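Local atomic coordinates of putative type 11 methyltransferase (Sulfolobus solfataricus, PDB entry 3I9F), a protein that probably transfers methyl groups from S-adenosylmethionine to a substrate not yet identified, and binds zinc ions in the crystal. Residues B[4-9]-B[28-33]; B[19-24]-B[37-42]; B[77-82]-B[99-104]; B[105-110]-B[154-159]. All coordinates share one frame; numbering follows the deposited sequence.

Contact 1. Residues B[4-9]-B[28-33]; sequences ERPEEY and NGFYCK
Y31, F30 and E4 carry most of the surface buried where the loop leading to helix 10-14 folds over the turn that enters helix 32-36. The phenol of Y31 is the polar centre. Its hydroxyl donates to the carboxylate of E4, with Y31 OH 2.9 Å from E4 OE2, and accepts from the second phenol, with Y9 OH 2.9 Å from Y31 OH. E4 OE2 lies at the edge of the Y31 ring, in its plane, yet the hydroxyl meets the carboxylate from well above the carboxylate plane, the two planes standing 76° apart. Y9 crosses Y31 at about a right angle, and the carbonyl oxygen P6 O sits over the centre of the Y9 ring. F30, its CG anti to the backbone N (chi1 -179°), reaches out tip to tip with the proline, bringing F30 CE2 to 3.5 Å from P6 CG. Its rim also approaches the backbone, F30 CZ lying 3.7 Å from E4 O. P6 spans both aromatics, since P6 CB packs 3.9 Å from Y31 CE1. I111 of strand 106-113 touches E4, Y9 and Y31, and L80 and A82 of strand 76-82 pack on Y31. The relay Y9 to Y31 to E4 thus fixes the direction of both hydroxyl protons, satisfies two largely buried phenols, and would be expected to favour an ionised E4 that ties the 4-9 loop to the turn before helix 32-36.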
loop_
_atom_site.group_PDB
_atom_site.type_symbol
_atom_site.label_atom_id
_atom_site.label_comp_id
_atom_site.label_asym_id
_atom_site.label_seq_id
_atom_site.Cartn_x
_atom_site.Cartn_y
_atom_site.Cartn_z
ATOM N N GLU B 4 -2.135 4.535 28.712
ATOM C CA GLU B 4 -2.732 3.347 28.096
ATOM C C GLU B 4 -1.753 2.143 28.250
ATOM O O GLU B 4 -0.550 2.277 27.987
ATOM C CB GLU B 4 -3.095 3.631 26.629
ATOM C CG GLU B 4 -3.593 5.086 26.354
ATOM C CD GLU B 4 -4.220 5.270 24.961
ATOM O OE1 GLU B 4 -3.626 5.975 24.108
ATOM O OE2 GLU B 4 -5.304 4.696 24.713
ATOM N N ARG B 5 -2.259 1.002 28.746
ATOM C CA ARG B 5 -1.477 -0.261 28.857
ATOM C C ARG B 5 -2.180 -1.354 28.009
ATOM O O ARG B 5 -2.909 -2.202 28.544
ATOM C CB ARG B 5 -1.314 -0.699 30.327
ATOM N N PRO B 6 -1.962 -1.322 26.675
ATOM C CA PRO B 6 -2.772 -2.079 25.700
ATOM C C PRO B 6 -2.632 -3.584 25.783
ATOM O O PRO B 6 -3.519 -4.321 25.316
ATOM C CB PRO B 6 -2.283 -1.563 24.334
ATOM C CG PRO B 6 -1.434 -0.363 24.616
ATOM C CD PRO B 6 -0.884 -0.573 26.000
ATOM N N GLU B 7 -1.532 -4.026 26.387
ATOM C CA GLU B 7 -1.360 -5.428 26.794
ATOM C C GLU B 7 -2.562 -5.960 27.628
ATOM O O GLU B 7 -2.835 -7.163 27.641
ATOM C CB GLU B 7 -0.017 -5.577 27.543
ATOM N N GLU B 8 -3.301 -5.053 28.273
ATOM C CA GLU B 8 -4.406 -5.414 29.177
ATOM C C GLU B 8 -5.779 -5.612 28.524
ATOM O O GLU B 8 -6.693 -6.192 29.143
ATOM C CB GLU B 8 -4.539 -4.348 30.270
ATOM C CG GLU B 8 -3.267 -4.173 31.142
ATOM C CD GLU B 8 -3.444 -3.185 32.314
ATOM O OE1 GLU B 8 -4.499 -2.507 32.405
ATOM O OE2 GLU B 8 -2.506 -3.088 33.140
ATOM N N TYR B 9 -5.948 -5.127 27.292
ATOM C CA TYR B 9 -7.260 -5.238 26.617
ATOM C C TYR B 9 -7.201 -5.694 25.158
ATOM O O TYR B 9 -8.151 -6.295 24.693
ATOM C CB TYR B 9 -8.049 -3.928 26.751
ATOM C CG TYR B 9 -7.229 -2.722 26.412
ATOM C CD1 TYR B 9 -6.524 -2.043 27.400
ATOM C CD2 TYR B 9 -7.107 -2.283 25.089
ATOM C CE1 TYR B 9 -5.733 -0.935 27.095
ATOM C CE2 TYR B 9 -6.325 -1.190 24.768
ATOM C CZ TYR B 9 -5.649 -0.502 25.774
ATOM O OH TYR B 9 -4.880 0.596 25.476
ATOM N N ASN B 28 0.938 8.927 16.371
ATOM C CA ASN B 28 2.009 8.530 17.289
ATOM C C ASN B 28 2.704 7.181 16.890
ATOM O O ASN B 28 3.940 7.102 16.841
ATOM C CB ASN B 28 1.378 8.474 18.705
ATOM C CG ASN B 28 2.398 8.559 19.842
ATOM O OD1 ASN B 28 3.557 8.985 19.669
ATOM N ND2 ASN B 28 1.951 8.162 21.037
ATOM N N GLY B 29 1.909 6.160 16.551
ATOM C CA GLY B 29 2.430 4.817 16.213
ATOM C C GLY B 29 2.539 3.973 17.469
ATOM O O GLY B 29 3.197 2.941 17.497
ATOM N N PHE B 30 1.865 4.434 18.511
ATOM C CA PHE B 30 1.862 3.790 19.785
ATOM C C PHE B 30 1.368 2.369 19.680
ATOM O O PHE B 30 1.980 1.462 20.207
ATOM C CB PHE B 30 0.991 4.590 20.752
ATOM C CG PHE B 30 0.935 4.014 22.106
ATOM C CD1 PHE B 30 2.036 4.092 22.967
ATOM C CD2 PHE B 30 -0.184 3.357 22.532
ATOM C CE1 PHE B 30 1.991 3.527 24.240
ATOM C CE2 PHE B 30 -0.239 2.803 23.799
ATOM C CZ PHE B 30 0.852 2.888 24.657
ATOM N N TYR B 31 0.279 2.162 18.973
ATOM C CA TYR B 31 -0.372 0.856 18.988
ATOM C C TYR B 31 0.275 -0.201 18.091
ATOM O O TYR B 31 -0.040 -1.399 18.212
ATOM C CB TYR B 31 -1.850 1.007 18.619
ATOM C CG TYR B 31 -2.675 1.357 19.801
ATOM C CD1 TYR B 31 -3.235 0.376 20.579
ATOM C CD2 TYR B 31 -2.876 2.671 20.152
ATOM C CE1 TYR B 31 -3.976 0.688 21.663
ATOM C CE2 TYR B 31 -3.619 2.995 21.245
ATOM C CZ TYR B 31 -4.170 1.997 22.001
ATOM O OH TYR B 31 -4.920 2.317 23.111
ATOM N N CYS B 32 1.158 0.231 17.200
ATOM C CA CYS B 32 1.752 -0.668 16.215
ATOM C C CYS B 32 2.463 -1.912 16.771
ATOM O O CYS B 32 2.230 -3.010 16.274
ATOM C CB CYS B 32 2.672 0.126 15.291
ATOM S SG CYS B 32 1.690 1.023 14.041
ATOM N N LYS B 33 3.294 -1.769 17.809
ATOM C CA LYS B 33 4.000 -2.938 18.347
ATOM C C LYS B 33 3.036 -3.920 18.957
ATOM O O LYS B 33 3.223 -5.128 18.856
ATOM C CB LYS B 33 5.113 -2.544 19.327
ATOM C CG LYS B 33 4.734 -2.287 20.801
ATOM C CD LYS B 33 5.901 -1.530 21.513
ATOM C CE LYS B 33 6.034 -1.891 22.992
ATOM N NZ LYS B 33 6.034 -3.387 23.194
#

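Contact 2. Residues B[19-24]-B[37-42]; sequences GVIVDY and EFATKL
The F38 ring carries the CG methylene of its neighbour E37 over one face, 3.6 Å above the plane and offset toward the rim, and stacks with the ring of F14. This aromatic turns away from strand 19-24, its CG anti to the carbonyl carbon (chi1 -66°), so that it is the root of the side chain that meets the strand: F38 CB lies 3.9 Å from I21 CD1. The same methyl presses closer on the alanine, I21 CD1 being 3.5 Å from A39 CB, while the other branch, I21 CG2, packs obliquely against L42 CD1. I21, A39 and L42 therefore line one face of the sheet, where L35 and L36 of helix 32-36 touch L42. The strands run parallel. G19 N donates to F38 O at 3.1 Å, nearly along the carbonyl axis, and I21 N to K41 O at 3.0 Å in an almost straight bond (179°). Between them T40 N reaches G19 O at 2.8 Å from above the carbonyl plane, a more bent approach that goes with the corner of the chain at T40 and K41. T40 OG1 comes 3.6 Å from V20 CG2. The unit is a beta-alpha-beta crossover of the Rossmann-like methyltransferase domain. Its chemistry divides the labour: backbone bonds set the parallel pairing despite the corner, and the branched I21 supplies apolar cohesion on the helix-covered face.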
loop_
_atom_site.group_PDB
_atom_site.type_symbol
_atom_site.label_atom_id
_atom_site.label_comp_id
_atom_site.label_asym_id
_atom_site.label_seq_id
_atom_site.Cartn_x
_atom_site.Cartn_y
_atom_site.Cartn_z
ATOM N N GLY B 19 -5.087 -11.783 12.028
ATOM C CA GLY B 19 -5.635 -11.398 10.705
ATOM C C GLY B 19 -5.134 -10.095 10.099
ATOM O O GLY B 19 -4.108 -9.535 10.525
ATOM N N VAL B 20 -5.850 -9.631 9.073
ATOM C CA VAL B 20 -5.516 -8.361 8.410
ATOM C C VAL B 20 -6.106 -7.212 9.241
ATOM O O VAL B 20 -7.317 -7.152 9.440
ATOM C CB VAL B 20 -6.036 -8.311 6.946
ATOM C CG1 VAL B 20 -5.815 -6.897 6.330
ATOM C CG2 VAL B 20 -5.366 -9.382 6.108
ATOM N N ILE B 21 -5.237 -6.343 9.736
ATOM C CA ILE B 21 -5.601 -5.272 10.636
ATOM C C ILE B 21 -5.281 -3.911 10.005
ATOM O O ILE B 21 -4.290 -3.767 9.292
ATOM C CB ILE B 21 -4.776 -5.349 11.949
ATOM C CG1 ILE B 21 -5.019 -6.687 12.661
ATOM C CG2 ILE B 21 -5.138 -4.207 12.896
ATOM C CD1 ILE B 21 -4.075 -6.923 13.911
ATOM N N VAL B 22 -6.079 -2.901 10.310
ATOM C CA VAL B 22 -5.779 -1.558 9.873
ATOM C C VAL B 22 -5.750 -0.691 11.076
ATOM O O VAL B 22 -6.712 -0.691 11.788
ATOM C CB VAL B 22 -6.864 -1.023 8.918
ATOM C CG1 VAL B 22 -6.713 0.514 8.684
ATOM C CG2 VAL B 22 -6.826 -1.766 7.594
ATOM N N ASP B 23 -4.651 0.027 11.318
ATOM C CA ASP B 23 -4.607 1.108 12.331
ATOM C C ASP B 23 -4.925 2.437 11.603
ATOM O O ASP B 23 -4.079 3.020 10.895
ATOM C CB ASP B 23 -3.221 1.170 13.034
ATOM C CG ASP B 23 -3.166 2.149 14.238
ATOM O OD1 ASP B 23 -4.211 2.642 14.721
ATOM O OD2 ASP B 23 -2.046 2.445 14.742
ATOM N N TYR B 24 -6.154 2.894 11.774
ATOM C CA TYR B 24 -6.711 4.036 11.020
ATOM C C TYR B 24 -6.543 5.318 11.855
ATOM O O TYR B 24 -7.229 5.527 12.837
ATOM C CB TYR B 24 -8.191 3.760 10.721
ATOM C CG TYR B 24 -8.725 4.417 9.475
ATOM C CD1 TYR B 24 -8.362 5.719 9.103
ATOM C CD2 TYR B 24 -9.624 3.760 8.680
ATOM C CE1 TYR B 24 -8.844 6.292 7.940
ATOM C CE2 TYR B 24 -10.126 4.350 7.539
ATOM C CZ TYR B 24 -9.738 5.614 7.184
ATOM O OH TYR B 24 -10.246 6.142 6.039
ATOM N N GLU B 37 1.974 -8.185 16.897
ATOM C CA GLU B 37 1.880 -9.557 17.390
ATOM C C GLU B 37 0.563 -10.253 16.966
ATOM O O GLU B 37 0.366 -11.405 17.287
ATOM C CB GLU B 37 2.191 -9.618 18.924
ATOM C CG GLU B 37 0.998 -9.673 19.973
ATOM C CD GLU B 37 1.403 -9.157 21.407
ATOM O OE1 GLU B 37 1.175 -9.866 22.448
ATOM O OE2 GLU B 37 1.953 -8.019 21.475
ATOM N N PHE B 38 -0.325 -9.570 16.238
ATOM C CA PHE B 38 -1.621 -10.158 15.854
ATOM C C PHE B 38 -1.963 -10.083 14.367
ATOM O O PHE B 38 -2.981 -10.639 13.943
ATOM C CB PHE B 38 -2.767 -9.463 16.586
ATOM C CG PHE B 38 -2.773 -9.669 18.062
ATOM C CD1 PHE B 38 -3.075 -10.918 18.600
ATOM C CD2 PHE B 38 -2.509 -8.608 18.924
ATOM C CE1 PHE B 38 -3.086 -11.118 19.982
ATOM C CE2 PHE B 38 -2.539 -8.780 20.293
ATOM C CZ PHE B 38 -2.830 -10.039 20.829
ATOM N N ALA B 39 -1.132 -9.394 13.584
ATOM C CA ALA B 39 -1.481 -9.044 12.214
ATOM C C ALA B 39 -0.746 -9.912 11.186
ATOM O O ALA B 39 0.502 -9.938 11.168
ATOM C CB ALA B 39 -1.175 -7.565 11.967
ATOM N N THR B 40 -1.523 -10.603 10.339
ATOM C CA THR B 40 -1.007 -11.198 9.102
ATOM C C THR B 40 -0.575 -10.081 8.151
ATOM O O THR B 40 0.444 -10.204 7.497
ATOM C CB THR B 40 -2.017 -12.198 8.391
ATOM O OG1 THR B 40 -3.187 -11.531 7.952
ATOM C CG2 THR B 40 -2.467 -13.337 9.309
ATOM N N LYS B 41 -1.357 -9.006 8.054
ATOM C CA LYS B 41 -0.901 -7.733 7.474
ATOM C C LYS B 41 -1.287 -6.584 8.374
ATOM O O LYS B 41 -2.355 -6.589 8.943
ATOM C CB LYS B 41 -1.568 -7.444 6.145
ATOM C CG LYS B 41 -1.024 -8.176 4.952
ATOM C CD LYS B 41 -1.698 -7.662 3.660
ATOM C CE LYS B 41 -1.298 -8.515 2.461
ATOM N NZ LYS B 41 -2.501 -8.744 1.618
ATOM N N LEU B 42 -0.436 -5.572 8.446
ATOM C CA LEU B 42 -0.723 -4.382 9.224
ATOM C C LEU B 42 -0.612 -3.163 8.329
ATOM O O LEU B 42 0.466 -2.890 7.761
ATOM C CB LEU B 42 0.229 -4.239 10.412
ATOM C CG LEU B 42 0.011 -3.042 11.335
ATOM C CD1 LEU B 42 -1.449 -2.826 11.721
ATOM C CD2 LEU B 42 0.847 -3.252 12.590
#

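Contact 3. Residues B[77-82]-B[99-104]; sequences DFILFA and KRILKD. With ZN (zinc ion), chain F.
I101 holds CG1 in the crowded position between its backbone N and carbonyl carbon (chi1 62°), and L102 has CG anti to the backbone N (chi1 -164°); these torsions turn both side chains onto I79. The isoleucine of strand 76-82 has CG1 anti to its carbonyl carbon, so that one methyl serves both partners: I79 CD1 lies 3.8 Å from L102 CD1 and 4.1 Å from I101 CD1. L102 CD1 also rests 3.7 Å from D77 O. Beside this cluster, D77 and K103 run alongside one another in the same direction, and the carboxylate meets the aliphatic part of the lysine, D77 OD1 being 3.3 Å from K103 CE. The lysine chain bends at its last torsion, leaving K103 NZ 4.8 Å from D77 OD1, too far for a direct ion pair, though some attraction between the charges is likely. D77 OD2 accepts a hydrogen bond from V20 N. D104 OD1 binds zinc at 1.9 Å, with H166, H168 and H170 of the C-terminal histidine tag completing the site. Helix 91-101, whose V98 also touches I79, packs here on the parallel part of the mixed sheet, the helix-on-strand layering of a Rossmann-like methyltransferase fold.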
loop_
_atom_site.group_PDB
_atom_site.type_symbol
_atom_site.label_atom_id
_atom_site.label_comp_id
_atom_site.label_asym_id
_atom_site.label_seq_id
_atom_site.Cartn_x
_atom_site.Cartn_y
_atom_site.Cartn_z
ATOM N N ASP B 77 -9.942 -7.631 8.610
ATOM C CA ASP B 77 -10.549 -8.312 9.766
ATOM C C ASP B 77 -10.843 -7.365 10.921
ATOM O O ASP B 77 -11.975 -7.349 11.428
ATOM C CB ASP B 77 -9.654 -9.486 10.229
ATOM C CG ASP B 77 -9.452 -10.543 9.117
ATOM O OD1 ASP B 77 -10.482 -11.197 8.767
ATOM O OD2 ASP B 77 -8.284 -10.683 8.589
ATOM N N PHE B 78 -9.844 -6.572 11.300
ATOM C CA PHE B 78 -9.984 -5.538 12.293
ATOM C C PHE B 78 -9.490 -4.125 11.838
ATOM O O PHE B 78 -8.451 -3.972 11.188
ATOM C CB PHE B 78 -9.179 -5.951 13.526
ATOM C CG PHE B 78 -9.649 -7.239 14.162
ATOM C CD1 PHE B 78 -10.669 -7.226 15.112
ATOM C CD2 PHE B 78 -9.072 -8.461 13.797
ATOM C CE1 PHE B 78 -11.098 -8.401 15.700
ATOM C CE2 PHE B 78 -9.502 -9.637 14.362
ATOM C CZ PHE B 78 -10.507 -9.620 15.319
ATOM N N ILE B 79 -10.235 -3.104 12.232
ATOM C CA ILE B 79 -9.880 -1.711 12.009
ATOM C C ILE B 79 -9.903 -1.033 13.365
ATOM O O ILE B 79 -10.932 -1.016 14.028
ATOM C CB ILE B 79 -10.924 -1.015 11.100
ATOM C CG1 ILE B 79 -10.912 -1.625 9.704
ATOM C CG2 ILE B 79 -10.646 0.466 11.013
ATOM C CD1 ILE B 79 -12.058 -1.217 8.863
ATOM N N LEU B 80 -8.776 -0.482 13.776
ATOM C CA LEU B 80 -8.706 0.248 15.026
ATOM C C LEU B 80 -8.772 1.756 14.772
ATOM O O LEU B 80 -8.073 2.307 13.904
ATOM C CB LEU B 80 -7.411 -0.079 15.748
ATOM C CG LEU B 80 -7.096 0.712 17.021
ATOM C CD1 LEU B 80 -8.080 0.411 18.143
ATOM C CD2 LEU B 80 -5.664 0.453 17.479
ATOM N N PHE B 81 -9.600 2.412 15.576
ATOM C CA PHE B 81 -9.643 3.870 15.683
ATOM C C PHE B 81 -9.304 4.209 17.102
ATOM O O PHE B 81 -10.153 4.178 17.959
ATOM C CB PHE B 81 -11.040 4.374 15.364
ATOM C CG PHE B 81 -11.365 4.406 13.900
ATOM C CD1 PHE B 81 -10.922 5.444 13.100
ATOM C CD2 PHE B 81 -12.152 3.455 13.350
ATOM C CE1 PHE B 81 -11.232 5.505 11.791
ATOM C CE2 PHE B 81 -12.476 3.485 12.011
ATOM C CZ PHE B 81 -12.009 4.502 11.227
ATOM N N ALA B 82 -8.043 4.533 17.342
ATOM C CA ALA B 82 -7.537 4.862 18.673
ATOM C C ALA B 82 -7.330 6.349 18.853
ATOM O O ALA B 82 -6.304 6.900 18.453
ATOM C CB ALA B 82 -6.189 4.108 18.938
ATOM N N LYS B 99 -16.546 0.576 5.430
ATOM C CA LYS B 99 -17.475 -0.440 4.973
ATOM C C LYS B 99 -16.968 -1.195 3.789
ATOM O O LYS B 99 -17.296 -2.363 3.640
ATOM C CB LYS B 99 -18.869 0.120 4.693
ATOM C CG LYS B 99 -19.544 0.577 5.957
ATOM C CD LYS B 99 -20.978 1.053 5.765
ATOM C CE LYS B 99 -21.155 2.197 4.778
ATOM N NZ LYS B 99 -22.429 3.007 4.990
ATOM N N ARG B 100 -16.175 -0.570 2.925
ATOM C CA ARG B 100 -15.745 -1.255 1.703
ATOM C C ARG B 100 -14.625 -2.263 2.003
ATOM O O ARG B 100 -14.628 -3.345 1.418
ATOM C CB ARG B 100 -15.340 -0.253 0.630
ATOM C CG ARG B 100 -14.499 -0.748 -0.529
ATOM C CD ARG B 100 -13.908 0.424 -1.410
ATOM N NE ARG B 100 -12.719 1.059 -0.841
ATOM C CZ ARG B 100 -11.520 0.491 -0.738
ATOM N NH1 ARG B 100 -11.304 -0.735 -1.187
ATOM N NH2 ARG B 100 -10.495 1.154 -0.202
ATOM N N ILE B 101 -13.700 -1.923 2.902
ATOM C CA ILE B 101 -12.521 -2.743 3.102
ATOM C C ILE B 101 -12.771 -3.834 4.115
ATOM O O ILE B 101 -12.173 -4.862 4.031
ATOM C CB ILE B 101 -11.249 -1.937 3.493
ATOM C CG1 ILE B 101 -11.431 -1.195 4.811
ATOM C CG2 ILE B 101 -10.847 -0.972 2.377
ATOM C CD1 ILE B 101 -10.159 -0.480 5.313
ATOM N N LEU B 102 -13.660 -3.617 5.072
ATOM C CA LEU B 102 -13.943 -4.612 6.114
ATOM C C LEU B 102 -14.680 -5.863 5.551
ATOM O O LEU B 102 -15.546 -5.749 4.677
ATOM C CB LEU B 102 -14.788 -3.974 7.220
ATOM C CG LEU B 102 -14.867 -4.706 8.555
ATOM C CD1 LEU B 102 -13.514 -4.693 9.300
ATOM C CD2 LEU B 102 -15.994 -4.118 9.407
ATOM N N LYS B 103 -14.323 -7.051 6.046
ATOM C CA LYS B 103 -15.063 -8.287 5.665
ATOM C C LYS B 103 -16.472 -8.286 6.264
ATOM O O LYS B 103 -16.805 -7.482 7.137
ATOM C CB LYS B 103 -14.343 -9.550 6.127
ATOM C CG LYS B 103 -12.970 -9.856 5.534
ATOM C CD LYS B 103 -12.550 -11.240 6.053
ATOM C CE LYS B 103 -11.179 -11.731 5.587
ATOM N NZ LYS B 103 -11.157 -12.054 4.090
ATOM N N ASP B 104 -17.318 -9.185 5.803
ATOM C CA ASP B 104 -18.656 -9.299 6.411
ATOM C C ASP B 104 -18.622 -9.588 7.916
ATOM O O ASP B 104 -19.446 -9.109 8.648
ATOM C CB ASP B 104 -19.465 -10.349 5.680
ATOM C CG ASP B 104 -19.715 -9.982 4.204
ATOM O OD1 ASP B 104 -19.312 -8.869 3.714
ATOM O OD2 ASP B 104 -20.346 -10.834 3.539
HETATM ZN ZN ZN F . -20.042 -8.392 1.986
#

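Contact 4. Residues B[105-110]-B[154-159]; sequences DGRVII and GLVLKR
Strands 106-110 and 154-159 run antiparallel, 154° between their directions and their axes 4.6 Å apart at closest approach, with V108-L157 and I110-L155 as hydrogen-bonded pairs, V108 N donating to L157 O at 3.0 Å on a lone pair in the carbonyl plane and L155 N to I110 O at 2.7 Å, and I109-V156 as a non-hydrogen-bonded pair between them. On the face bearing V108, I110, L155 and L157, the beta carbons V108 CB and L157 CB stand 4.0 Å apart, and F137 touches V108 and L157. Within the seven-stranded sheet this pairing is where parallel order gives way to antiparallel, the reversed C-terminal strand characteristic of class I methyltransferases. On the other face R107 bends at its second torsion (chi2 40°), bringing R107 CG to 3.6 Å from V156 CG1 and laying its guanidinium alongside the lysine. K158 CB sits over one guanidinium face, 3.6 Å from R107 NH2. R107 NE forms a salt bridge with E143 of strand 140-146, which probably offsets the like charge of K158 NZ, 5.2 Å from R107 NH1.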
loop_
_atom_site.group_PDB
_atom_site.type_symbol
_atom_site.label_atom_id
_atom_site.label_comp_id
_atom_site.label_asym_id
_atom_site.label_seq_id
_atom_site.Cartn_x
_atom_site.Cartn_y
_atom_site.Cartn_z
ATOM N N ASP B 105 -17.631 -10.343 8.372
ATOM C CA ASP B 105 -17.490 -10.718 9.775
ATOM C C ASP B 105 -16.378 -9.908 10.460
ATOM O O ASP B 105 -15.864 -10.284 11.506
ATOM C CB ASP B 105 -17.207 -12.236 9.876
ATOM C CG ASP B 105 -15.851 -12.656 9.178
ATOM O OD1 ASP B 105 -15.539 -12.148 8.036
ATOM O OD2 ASP B 105 -15.124 -13.518 9.769
ATOM N N GLY B 106 -16.032 -8.761 9.892
ATOM C CA GLY B 106 -14.920 -7.970 10.432
ATOM C C GLY B 106 -15.400 -7.214 11.637
ATOM O O GLY B 106 -16.586 -7.180 11.876
ATOM N N ARG B 107 -14.465 -6.644 12.388
ATOM C CA ARG B 107 -14.757 -5.891 13.607
ATOM C C ARG B 107 -14.080 -4.504 13.578
ATOM O O ARG B 107 -12.946 -4.368 13.128
ATOM C CB ARG B 107 -14.230 -6.676 14.836
ATOM C CG ARG B 107 -15.237 -7.490 15.672
ATOM C CD ARG B 107 -16.245 -8.202 14.861
ATOM N NE ARG B 107 -17.045 -9.138 15.625
ATOM C CZ ARG B 107 -17.992 -9.912 15.091
ATOM N NH1 ARG B 107 -18.661 -10.759 15.867
ATOM N NH2 ARG B 107 -18.271 -9.850 13.793
ATOM N N VAL B 108 -14.777 -3.484 14.077
ATOM C CA VAL B 108 -14.184 -2.178 14.292
ATOM C C VAL B 108 -13.946 -1.963 15.781
ATOM O O VAL B 108 -14.838 -2.164 16.579
ATOM C CB VAL B 108 -15.105 -1.069 13.743
ATOM C CG1 VAL B 108 -14.553 0.347 14.114
ATOM C CG2 VAL B 108 -15.290 -1.246 12.209
ATOM N N ILE B 109 -12.742 -1.556 16.146
ATOM C CA ILE B 109 -12.420 -1.252 17.528
ATOM C C ILE B 109 -12.285 0.245 17.705
ATOM O O ILE B 109 -11.415 0.836 17.102
ATOM C CB ILE B 109 -11.079 -1.880 17.973
ATOM C CG1 ILE B 109 -11.050 -3.388 17.673
ATOM C CG2 ILE B 109 -10.882 -1.659 19.440
ATOM C CD1 ILE B 109 -9.658 -3.946 17.359
ATOM N N ILE B 110 -13.129 0.846 18.551
ATOM C CA ILE B 110 -13.006 2.244 18.936
ATOM C C ILE B 110 -12.431 2.393 20.331
ATOM O O ILE B 110 -12.948 1.818 21.276
ATOM C CB ILE B 110 -14.390 2.968 18.967
ATOM C CG1 ILE B 110 -15.125 2.845 17.621
ATOM C CG2 ILE B 110 -14.238 4.441 19.395
ATOM C CD1 ILE B 110 -14.269 3.009 16.419
ATOM N N GLY B 154 -14.089 2.244 25.260
ATOM C CA GLY B 154 -13.644 1.297 24.240
ATOM C C GLY B 154 -14.841 0.511 23.735
ATOM O O GLY B 154 -15.667 0.085 24.516
ATOM N N LEU B 155 -14.964 0.351 22.421
ATOM C CA LEU B 155 -16.035 -0.458 21.843
ATOM C C LEU B 155 -15.461 -1.452 20.834
ATOM O O LEU B 155 -14.402 -1.212 20.221
ATOM C CB LEU B 155 -17.060 0.415 21.147
ATOM C CG LEU B 155 -17.581 1.669 21.861
ATOM C CD1 LEU B 155 -18.221 2.580 20.811
ATOM C CD2 LEU B 155 -18.584 1.332 23.006
ATOM N N VAL B 156 -16.133 -2.590 20.710
ATOM C CA VAL B 156 -15.884 -3.500 19.641
ATOM C C VAL B 156 -17.206 -3.526 18.938
ATOM O O VAL B 156 -18.236 -3.648 19.579
ATOM C CB VAL B 156 -15.499 -4.896 20.134
ATOM C CG1 VAL B 156 -15.249 -5.867 18.915
ATOM C CG2 VAL B 156 -14.282 -4.818 21.096
ATOM N N LEU B 157 -17.175 -3.393 17.624
ATOM C CA LEU B 157 -18.337 -3.160 16.831
ATOM C C LEU B 157 -18.364 -4.212 15.731
ATOM O O LEU B 157 -17.324 -4.528 15.198
ATOM C CB LEU B 157 -18.190 -1.798 16.175
ATOM C CG LEU B 157 -18.847 -0.542 16.681
ATOM C CD1 LEU B 157 -18.594 -0.366 18.131
ATOM C CD2 LEU B 157 -18.326 0.640 15.883
ATOM N N LYS B 158 -19.546 -4.719 15.383
ATOM C CA LYS B 158 -19.730 -5.612 14.250
ATOM C C LYS B 158 -20.803 -5.053 13.363
ATOM O O LYS B 158 -21.595 -4.264 13.791
ATOM C CB LYS B 158 -20.189 -6.998 14.725
ATOM C CG LYS B 158 -21.559 -6.984 15.482
ATOM C CD LYS B 158 -21.945 -8.327 16.089
ATOM C CE LYS B 158 -23.092 -9.009 15.355
ATOM N NZ LYS B 158 -23.805 -9.965 16.249
ATOM N N ARG B 159 -20.856 -5.522 12.130
ATOM C CA ARG B 159 -21.872 -5.058 11.204
ATOM C C ARG B 159 -23.279 -5.448 11.615
ATOM O O ARG B 159 -23.496 -6.577 12.027
ATOM C CB ARG B 159 -21.634 -5.673 9.838
ATOM C CG ARG B 159 -20.396 -5.192 9.115
ATOM C CD ARG B 159 -20.389 -5.845 7.769
ATOM N NE ARG B 159 -19.216 -5.576 6.935
ATOM C CZ ARG B 159 -19.070 -4.530 6.113
ATOM N NH1 ARG B 159 -19.969 -3.579 6.063
ATOM N NH2 ARG B 159 -17.987 -4.435 5.344
#

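Contacts 2, 3 and 4 share one mixed sheet: strands 39-45, 19-24, 76-82, 106-113 and 152-159 lie in that order across it. Contact 2 pairs two parallel strands, contact 3 packs a helix end on the central strand, and contact 4 begins the antiparallel part. Centres of contacts 2 and 3 are about 10 Å apart, those of 3 and 4 about 8 Å. Contact 1, about 13 Å from contact 2 between centres, sets the N-terminal loop beside the sheet and touches contact 3 through Y31. Along the chain contacts 1 and 2 interleave, linked by helix 32-36; 3 and 4 follow in series. Strand crossovers build one sheet, into which the C-terminal strand inserts antiparallel.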